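Local atomic coordinates of type I site-specific restriction-modification system, R (Restriction) subunit (Vibrio vulnificus, PDB entry 3H1T), a protein that probably binds ATP and DNA as the N-terminal part of a putative type I restriction subunit thought to drive DNA translocation and cleavage. Residues Val379-Val383 against Val581-Asp585; Val272-Tyr278 against Glu297-Phe303. All coordinates share one frame; numbering follows the deposited sequence.

Interaction 1 (Val379-Val383 against Val581-Asp585); sequences VISEV and VIDED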
ATOM      1  N   VAL A 379       0.145  21.504  17.063  1.00 32.23           N
ATOM      2  CA  VAL A 379       0.431  22.859  17.499  1.00 33.03           C
ATOM      3  C   VAL A 379      -0.851  23.649  17.619  1.00 34.48           C
ATOM      4  O   VAL A 379      -1.527  23.884  16.619  1.00 35.08           O
ATOM      5  CB  VAL A 379       1.332  23.590  16.506  1.00 27.03           C
ATOM      6  CG1 VAL A 379       1.727  24.946  17.080  1.00 25.93           C
ATOM      7  CG2 VAL A 379       2.552  22.745  16.213  1.00 26.15           C
ATOM      8  N   ILE A 380      -1.202  24.056  18.832  1.00 29.41           N
ATOM      9  CA  ILE A 380      -2.419  24.821  19.001  1.00 32.03           C
ATOM     10  C   ILE A 380      -2.120  26.262  19.410  1.00 33.36           C
ATOM     11  O   ILE A 380      -1.164  26.555  20.143  1.00 32.34           O
ATOM     12  CB  ILE A 380      -3.368  24.173  20.053  1.00 53.29           C
ATOM     13  CG1 ILE A 380      -4.706  24.917  20.068  1.00 54.80           C
ATOM     14  CG2 ILE A 380      -2.765  24.274  21.447  1.00 53.05           C
ATOM     15  CD1 ILE A 380      -5.510  24.790  18.794  1.00 57.64           C
ATOM     16  N   SER A 381      -2.946  27.169  18.908  1.00 55.26           N
ATOM     17  CA  SER A 381      -2.793  28.584  19.208  1.00 58.39           C
ATOM     18  C   SER A 381      -3.303  28.871  20.629  1.00 61.38           C
ATOM     19  O   SER A 381      -4.367  28.383  21.035  1.00 61.23           O
ATOM     20  CB  SER A 381      -3.559  29.413  18.172  1.00 47.93           C
ATOM     21  OG  SER A 381      -3.136  29.092  16.851  1.00 46.50           O
ATOM     22  N   GLU A 382      -2.540  29.668  21.375  1.00 63.41           N
ATOM     23  CA  GLU A 382      -2.871  30.017  22.759  1.00 65.79           C
ATOM     24  C   GLU A 382      -4.309  30.446  23.006  1.00 66.78           C
ATOM     25  O   GLU A 382      -4.911  30.056  24.008  1.00 67.18           O
ATOM     26  CB  GLU A 382      -1.954  31.131  23.249  1.00 69.26           C
ATOM     27  CG  GLU A 382      -1.904  31.297  24.751  1.00 70.40           C
ATOM     28  CD  GLU A 382      -1.080  32.505  25.152  1.00 74.15           C
ATOM     29  OE1 GLU A 382      -0.548  33.182  24.242  1.00 74.65           O
ATOM     30  OE2 GLU A 382      -0.966  32.781  26.369  1.00 75.06           O
ATOM     31  N   VAL A 383      -4.869  31.253  22.118  1.00 68.68           N
ATOM     32  CA  VAL A 383      -6.229  31.718  22.337  1.00 70.90           C
ATOM     33  C   VAL A 383      -7.139  30.552  22.705  1.00 73.20           C
ATOM     34  O   VAL A 383      -8.133  30.713  23.412  1.00 73.24           O
ATOM     35  CB  VAL A 383      -6.761  32.466  21.104  1.00 68.83           C
ATOM     36  CG1 VAL A 383      -5.729  33.482  20.657  1.00 68.93           C
ATOM     37  CG2 VAL A 383      -7.108  31.492  19.986  1.00 67.75           C
ATOM     38  N   VAL A 581       1.688  24.671  22.701  1.00 38.09           N
ATOM     39  CA  VAL A 581       0.854  25.858  22.599  1.00 37.29           C
ATOM     40  C   VAL A 581       1.713  26.964  22.015  1.00 37.67           C
ATOM     41  O   VAL A 581       2.897  27.096  22.333  1.00 37.80           O
ATOM     42  CB  VAL A 581       0.318  26.261  23.970  1.00 49.60           C
ATOM     43  CG1 VAL A 581      -0.406  27.599  23.877  1.00 50.40           C
ATOM     44  CG2 VAL A 581      -0.643  25.196  24.466  1.00 50.01           C
ATOM     45  N   ILE A 582       1.129  27.775  21.158  1.00 39.47           N
ATOM     46  CA  ILE A 582       1.914  28.807  20.510  1.00 40.38           C
ATOM     47  C   ILE A 582       1.191  30.151  20.580  1.00 40.49           C
ATOM     48  O   ILE A 582      -0.043  30.178  20.542  1.00 40.23           O
ATOM     49  CB  ILE A 582       2.175  28.307  19.051  1.00 45.02           C
ATOM     50  CG1 ILE A 582       3.562  27.671  18.981  1.00 44.08           C
ATOM     51  CG2 ILE A 582       1.883  29.373  18.043  1.00 44.63           C
ATOM     52  CD1 ILE A 582       4.630  28.562  18.417  1.00 47.26           C
ATOM     53  N   ASP A 583       1.937  31.250  20.720  1.00 43.38           N
ATOM     54  CA  ASP A 583       1.305  32.578  20.799  1.00 46.37           C
ATOM     55  C   ASP A 583       1.032  33.151  19.417  1.00 46.65           C
ATOM     56  O   ASP A 583       1.297  32.496  18.409  1.00 46.18           O
ATOM     57  CB  ASP A 583       2.157  33.582  21.614  1.00 59.17           C
ATOM     58  CG  ASP A 583       3.483  33.952  20.935  1.00 63.75           C
ATOM     59  OD1 ASP A 583       3.605  33.804  19.699  1.00 66.28           O
ATOM     60  OD2 ASP A 583       4.409  34.421  21.644  1.00 65.39           O
ATOM     61  N   GLU A 584       0.504  34.370  19.367  1.00 50.04           N
ATOM     62  CA  GLU A 584       0.187  34.989  18.087  1.00 49.79           C
ATOM     63  C   GLU A 584       1.374  35.293  17.189  1.00 48.31           C
ATOM     64  O   GLU A 584       1.174  35.710  16.061  1.00 49.33           O
ATOM     65  CB  GLU A 584      -0.642  36.263  18.288  1.00 81.12           C
ATOM     66  CG  GLU A 584      -2.052  35.986  18.808  1.00 87.24           C
ATOM     67  CD  GLU A 584      -2.803  34.993  17.930  1.00 92.78           C
ATOM     68  OE1 GLU A 584      -3.140  35.359  16.782  1.00 93.82           O
ATOM     69  OE2 GLU A 584      -3.044  33.845  18.379  1.00 94.03           O
ATOM     70  N   ASP A 585       2.598  35.084  17.667  1.00 43.73           N
ATOM     71  CA  ASP A 585       3.784  35.336  16.834  1.00 44.31           C
ATOM     72  C   ASP A 585       4.453  34.027  16.420  1.00 44.16           C
ATOM     73  O   ASP A 585       5.470  34.034  15.719  1.00 43.87           O
ATOM     74  CB  ASP A 585       4.823  36.190  17.572  1.00 55.80           C
ATOM     75  CG  ASP A 585       4.354  37.606  17.824  1.00 57.19           C
ATOM     76  OD1 ASP A 585       4.198  38.380  16.852  1.00 54.24           O
ATOM     77  OD2 ASP A 585       4.150  37.943  19.009  1.00 60.44           O
TER
HETATM   78  O   HOH W   1      -0.797  31.683  16.699  1.00 48.98           O

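Interaction 2 (Val272-Tyr278 against Glu297-Phe303); sequences VKSREIY and EFPQDFF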
ATOM      1  N   VAL A 272      -9.530   3.318 -30.901  1.00 79.79           N
ATOM      2  CA  VAL A 272      -9.077   2.064 -31.485  1.00 77.39           C
ATOM      3  C   VAL A 272      -9.637   0.781 -30.888  1.00 76.19           C
ATOM      4  O   VAL A 272      -9.442   0.518 -29.705  1.00 76.50           O
ATOM      5  CB  VAL A 272      -7.536   2.010 -31.408  1.00 79.30           C
ATOM      6  CG1 VAL A 272      -7.030   0.664 -31.865  1.00 78.64           C
ATOM      7  CG2 VAL A 272      -6.945   3.138 -32.269  1.00 78.68           C
ATOM      8  N   LYS A 273     -10.302  -0.024 -31.717  1.00 71.57           N
ATOM      9  CA  LYS A 273     -10.874  -1.305 -31.282  1.00 71.80           C
ATOM     10  C   LYS A 273     -10.085  -2.520 -31.767  1.00 71.11           C
ATOM     11  O   LYS A 273     -10.660  -3.585 -32.009  1.00 70.87           O
ATOM     12  CB  LYS A 273     -12.334  -1.460 -31.752  1.00 79.40           C
ATOM     13  CG  LYS A 273     -12.785  -0.488 -32.836  1.00 81.15           C
ATOM     14  CD  LYS A 273     -13.507  -1.193 -33.996  1.00 82.32           C
ATOM     15  CE  LYS A 273     -14.666  -2.064 -33.504  1.00 83.34           C
ATOM     16  NZ  LYS A 273     -15.565  -1.284 -32.616  1.00 83.55           N
ATOM     17  N   SER A 274      -8.770  -2.374 -31.897  1.00 79.81           N
ATOM     18  CA  SER A 274      -7.956  -3.494 -32.346  1.00 79.91           C
ATOM     19  C   SER A 274      -6.926  -3.976 -31.313  1.00 79.52           C
ATOM     20  O   SER A 274      -6.443  -5.108 -31.405  1.00 78.77           O
ATOM     21  CB  SER A 274      -7.258  -3.143 -33.666  1.00 72.64           C
ATOM     22  OG  SER A 274      -6.211  -2.213 -33.460  1.00 74.49           O
ATOM     23  N   ARG A 275      -6.595  -3.131 -30.334  1.00 67.21           N
ATOM     24  CA  ARG A 275      -5.622  -3.500 -29.296  1.00 66.26           C
ATOM     25  C   ARG A 275      -6.199  -4.447 -28.228  1.00 65.04           C
ATOM     26  O   ARG A 275      -7.347  -4.889 -28.341  1.00 64.76           O
ATOM     27  CB  ARG A 275      -5.056  -2.236 -28.630  1.00 90.32           C
ATOM     28  CG  ARG A 275      -4.059  -1.479 -29.498  1.00 92.58           C
ATOM     29  CD  ARG A 275      -2.651  -2.048 -29.342  1.00 95.58           C
ATOM     30  NE  ARG A 275      -1.690  -1.491 -30.298  1.00 97.78           N
ATOM     31  CZ  ARG A 275      -1.622  -1.850 -31.578  1.00 99.04           C
ATOM     32  NH1 ARG A 275      -2.463  -2.762 -32.055  1.00 99.89           N
ATOM     33  NH2 ARG A 275      -0.712  -1.306 -32.382  1.00 99.27           N
ATOM     34  N   GLU A 276      -5.404  -4.756 -27.197  1.00 75.69           N
ATOM     35  CA  GLU A 276      -5.842  -5.666 -26.123  1.00 74.29           C
ATOM     36  C   GLU A 276      -5.773  -5.082 -24.710  1.00 72.34           C
ATOM     37  O   GLU A 276      -6.649  -5.341 -23.882  1.00 72.89           O
ATOM     38  CB  GLU A 276      -5.023  -6.954 -26.147  1.00 73.72           C
ATOM     39  CG  GLU A 276      -4.510  -7.326 -27.521  1.00 75.42           C
ATOM     40  CD  GLU A 276      -4.359  -8.817 -27.681  1.00 76.53           C
ATOM     41  OE1 GLU A 276      -5.082  -9.536 -26.959  1.00 78.26           O
ATOM     42  OE2 GLU A 276      -3.549  -9.265 -28.525  1.00 76.09           O
ATOM     43  N   ILE A 277      -4.722  -4.324 -24.418  1.00 51.56           N
ATOM     44  CA  ILE A 277      -4.581  -3.704 -23.103  1.00 49.92           C
ATOM     45  C   ILE A 277      -4.688  -2.185 -23.208  1.00 49.29           C
ATOM     46  O   ILE A 277      -3.792  -1.526 -23.747  1.00 47.69           O
ATOM     47  CB  ILE A 277      -3.223  -4.077 -22.438  1.00 50.84           C
ATOM     48  CG1 ILE A 277      -3.319  -5.465 -21.793  1.00 51.70           C
ATOM     49  CG2 ILE A 277      -2.847  -3.044 -21.385  1.00 47.24           C
ATOM     50  CD1 ILE A 277      -3.472  -6.606 -22.787  1.00 53.67           C
ATOM     51  N   TYR A 278      -5.778  -1.639 -22.671  1.00 61.08           N
ATOM     52  CA  TYR A 278      -6.040  -0.197 -22.716  1.00 61.47           C
ATOM     53  C   TYR A 278      -5.832   0.595 -21.423  1.00 61.28           C
ATOM     54  O   TYR A 278      -6.074   0.091 -20.323  1.00 61.20           O
ATOM     55  CB  TYR A 278      -7.470   0.054 -23.187  1.00 67.73           C
ATOM     56  CG  TYR A 278      -7.765  -0.483 -24.564  1.00 68.41           C
ATOM     57  CD1 TYR A 278      -7.957  -1.847 -24.775  1.00 68.43           C
ATOM     58  CD2 TYR A 278      -7.879   0.377 -25.655  1.00 69.56           C
ATOM     59  CE1 TYR A 278      -8.268  -2.341 -26.040  1.00 69.11           C
ATOM     60  CE2 TYR A 278      -8.181  -0.107 -26.929  1.00 70.31           C
ATOM     61  CZ  TYR A 278      -8.380  -1.464 -27.112  1.00 69.36           C
ATOM     62  OH  TYR A 278      -8.713  -1.933 -28.367  1.00 70.85           O
ATOM     63  N   GLU A 297     -18.098   4.420 -28.052  1.00 72.35           N
ATOM     64  CA  GLU A 297     -17.675   4.001 -29.388  1.00 72.26           C
ATOM     65  C   GLU A 297     -17.294   2.514 -29.291  1.00 72.21           C
ATOM     66  O   GLU A 297     -17.208   1.802 -30.300  1.00 72.00           O
ATOM     67  CB  GLU A 297     -16.475   4.844 -29.857  1.00 86.38           C
ATOM     68  CG  GLU A 297     -15.736   4.288 -31.101  1.00 89.24           C
ATOM     69  CD  GLU A 297     -16.563   4.312 -32.391  1.00 90.46           C
ATOM     70  OE1 GLU A 297     -16.967   5.414 -32.847  1.00 90.23           O
ATOM     71  OE2 GLU A 297     -16.799   3.214 -32.951  1.00 91.87           O
ATOM     72  N   PHE A 298     -17.049   2.058 -28.062  1.00 63.63           N
ATOM     73  CA  PHE A 298     -16.729   0.658 -27.827  1.00 62.81           C
ATOM     74  C   PHE A 298     -18.033   0.051 -27.361  1.00 61.46           C
ATOM     75  O   PHE A 298     -18.822   0.703 -26.672  1.00 60.73           O
ATOM     76  CB  PHE A 298     -15.722   0.446 -26.694  1.00 58.66           C
ATOM     77  CG  PHE A 298     -14.425   1.173 -26.861  1.00 56.96           C
ATOM     78  CD1 PHE A 298     -14.296   2.482 -26.412  1.00 57.44           C
ATOM     79  CD2 PHE A 298     -13.299   0.522 -27.364  1.00 56.52           C
ATOM     80  CE1 PHE A 298     -13.059   3.140 -26.447  1.00 58.18           C
ATOM     81  CE2 PHE A 298     -12.050   1.167 -27.406  1.00 57.15           C
ATOM     82  CZ  PHE A 298     -11.933   2.481 -26.944  1.00 58.19           C
ATOM     83  N   PRO A 299     -18.286  -1.210 -27.723  1.00 75.68           N
ATOM     84  CA  PRO A 299     -19.545  -1.802 -27.261  1.00 76.30           C
ATOM     85  C   PRO A 299     -19.509  -2.159 -25.757  1.00 76.89           C
ATOM     86  O   PRO A 299     -18.435  -2.209 -25.140  1.00 78.03           O
ATOM     87  CB  PRO A 299     -19.695  -3.017 -28.170  1.00 47.93           C
ATOM     88  CG  PRO A 299     -18.257  -3.416 -28.423  1.00 47.76           C
ATOM     89  CD  PRO A 299     -17.624  -2.073 -28.714  1.00 47.39           C
ATOM     90  N   GLN A 300     -20.675  -2.417 -25.170  1.00 66.25           N
ATOM     91  CA  GLN A 300     -20.751  -2.754 -23.748  1.00 65.96           C
ATOM     92  C   GLN A 300     -19.834  -3.926 -23.410  1.00 65.55           C
ATOM     93  O   GLN A 300     -18.990  -3.843 -22.514  1.00 65.71           O
ATOM     94  CB  GLN A 300     -22.189  -3.120 -23.358  1.00 65.43           C
ATOM     95  CG  GLN A 300     -23.243  -2.194 -23.948  1.00 66.43           C
ATOM     96  CD  GLN A 300     -23.876  -1.274 -22.916  1.00 66.77           C
ATOM     97  OE1 GLN A 300     -24.110  -0.088 -23.181  1.00 68.09           O
ATOM     98  NE2 GLN A 300     -24.174  -1.820 -21.739  1.00 66.46           N
ATOM     99  N   ASP A 301     -20.000  -5.013 -24.151  1.00 64.72           N
ATOM    100  CA  ASP A 301     -19.231  -6.228 -23.942  1.00 63.56           C
ATOM    101  C   ASP A 301     -17.873  -6.245 -24.624  1.00 62.59           C
ATOM    102  O   ASP A 301     -17.379  -7.313 -25.004  1.00 63.76           O
ATOM    103  CB  ASP A 301     -20.053  -7.426 -24.410  1.00 72.24           C
ATOM    104  CG  ASP A 301     -20.481  -7.303 -25.864  1.00 73.70           C
ATOM    105  OD1 ASP A 301     -21.007  -6.229 -26.247  1.00 74.77           O
ATOM    106  OD2 ASP A 301     -20.305  -8.284 -26.621  1.00 76.08           O
ATOM    107  N   PHE A 302     -17.259  -5.077 -24.778  1.00 51.86           N
ATOM    108  CA  PHE A 302     -15.943  -5.028 -25.406  1.00 49.56           C
ATOM    109  C   PHE A 302     -14.951  -5.709 -24.464  1.00 48.70           C
ATOM    110  O   PHE A 302     -14.464  -6.810 -24.749  1.00 49.14           O
ATOM    111  CB  PHE A 302     -15.517  -3.577 -25.657  1.00 51.19           C
ATOM    112  CG  PHE A 302     -14.273  -3.440 -26.500  1.00 51.12           C
ATOM    113  CD1 PHE A 302     -14.252  -3.909 -27.811  1.00 50.90           C
ATOM    114  CD2 PHE A 302     -13.124  -2.831 -25.990  1.00 50.96           C
ATOM    115  CE1 PHE A 302     -13.107  -3.771 -28.602  1.00 51.73           C
ATOM    116  CE2 PHE A 302     -11.969  -2.687 -26.767  1.00 49.82           C
ATOM    117  CZ  PHE A 302     -11.957  -3.156 -28.074  1.00 51.68           C
ATOM    118  N   PHE A 303     -14.687  -5.062 -23.325  1.00 46.33           N
ATOM    119  CA  PHE A 303     -13.740  -5.551 -22.311  1.00 42.87           C
ATOM    120  C   PHE A 303     -14.172  -6.772 -21.494  1.00 42.97           C
ATOM    121  O   PHE A 303     -15.357  -6.979 -21.221  1.00 41.97           O
ATOM    122  CB  PHE A 303     -13.411  -4.433 -21.321  1.00 43.32           C
ATOM    123  CG  PHE A 303     -12.988  -3.149 -21.961  1.00 42.79           C
ATOM    124  CD1 PHE A 303     -13.934  -2.197 -22.305  1.00 44.26           C
ATOM    125  CD2 PHE A 303     -11.644  -2.874 -22.187  1.00 43.20           C
ATOM    126  CE1 PHE A 303     -13.554  -0.979 -22.866  1.00 45.45           C
ATOM    127  CE2 PHE A 303     -11.251  -1.656 -22.747  1.00 44.01           C
ATOM    128  CZ  PHE A 303     -12.214  -0.705 -23.085  1.00 44.86           C
TER

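Interaction 1 (Val379-Val383 against Val581-Asp585)
Two neighbouring parallel strands of the mixed sheet that carries the second helicase-like domain end side by side here, Ile380 pairing with Val581 and Ser381 with Ile582. Within these residues two backbone bonds define the pairing: Ile582 N donates to Ile380 O at 2.8 Å, with a C=O...N angle of 162°, and Glu382 N donates to Ile582 O at 2.7 Å. Ile582 thus both gives and receives, as one residue of a parallel pair does. Ile380 O is also approached by Val581 CA-H, the CA lying 3.3 Å away, and Ile582 O likewise by Ser381 CA-H.

On one face Ile380 and Val581 lie alongside, pointing the same way, their CG2 methyls 3.8 Å apart. Because Val581 CG1 stands opposite the backbone N (chi1 173°), beside its own carbonyl carbon, it reaches forward to Glu382 CA at 3.6 Å. Val379 CG1 meets Ile582 CG1 at 3.8 Å, and His428 of helix 422-436 touches both residues. Beyond the last bridge the chains part: a water donates to Asp583 O at 2.8 Å and more weakly to Ser381 OG, while Asp583 OD1 accepts from Asp585 N in an Asx turn that leads toward strand 588-589.

The pairing therefore rests on main-chain polarity flanked by aliphatic contacts. At the exposed end Glu382 OE1 and Asp583 OD2 stay 5.7 Å apart, so any repulsion between the acids is probably modest; Arg421, which lies against Val383 and Glu584, would probably offset part of the negative charge.

Interaction 2 (Val272-Tyr278 against Glu297-Phe303)
No backbone hydrogen bond joins 272-278 to 297-303; their closest CA atoms, those of Lys273 and Phe298, stay 7.1 Å apart, and a type I turn from Pro299 to Phe302 bends the second segment. Side chains bridge the gap. Tyr278, whose CB points at the opposite segment, offers one ring face to three phenylalanines in offset edge-to-face pairs: the planes stand at 86° for Phe298 and 69° for Phe302, with Phe303 in between. Contacts are spread over the tyrosine, Phe303 CE2 reaching Tyr278 CD1 at 3.9 Å, Phe302 CE2 reaching Tyr278 CE1 at 3.8 Å and Phe298 CE2 reaching Tyr278 CE2 at 4.1 Å. With CG opposite its backbone N (chi1 -171°), Phe302 extends toward Tyr278 and brings CZ to 3.5 Å from the tyrosine OH, which lies at the phenyl edge.

That hydroxyl donates to Val272 O at 2.9 Å, tilted from the carbonyl plane. Val272 O also lies at the edge of the Phe298 ring, 3.5 Å from CE2. Lys273 lays CB near Phe302 CE1, at 4.0 Å. Beyond the cluster, Arg237 makes a cation-pi contact with Phe302 and Phe329 an edge-to-face pair with Phe303.

Ring edges, which are weakly positive, thus meet the electron-rich tyrosine face. The bond to Val272 O uses the hydroxyl's proton and helps fix the ring, and the ring contacts tie strand 277-281 to the loop before strand 305-308.

How the interactions relate
The two contacts lie in different sheets, their centres 58 Å apart and nearest atoms about 44 Å apart. Interaction 2 belongs to the first P-loop NTPase-like domain, where a strand and the loops around it meet through side chains; interaction 1 sits in the second, where adjacent strands meet through main-chain bonds backed by aliphatic contacts. Both are partly buried. In interaction 2 the aromatic residues are inside and Lys273 and Glu297 at the surface; in interaction 1 Val379, Ser381 and Ile582 are buried, whereas the acidic residues lie toward solvent. Aromatic edges and faces thus bind an irregular loop, while directional backbone bonds carry the ladder to its end.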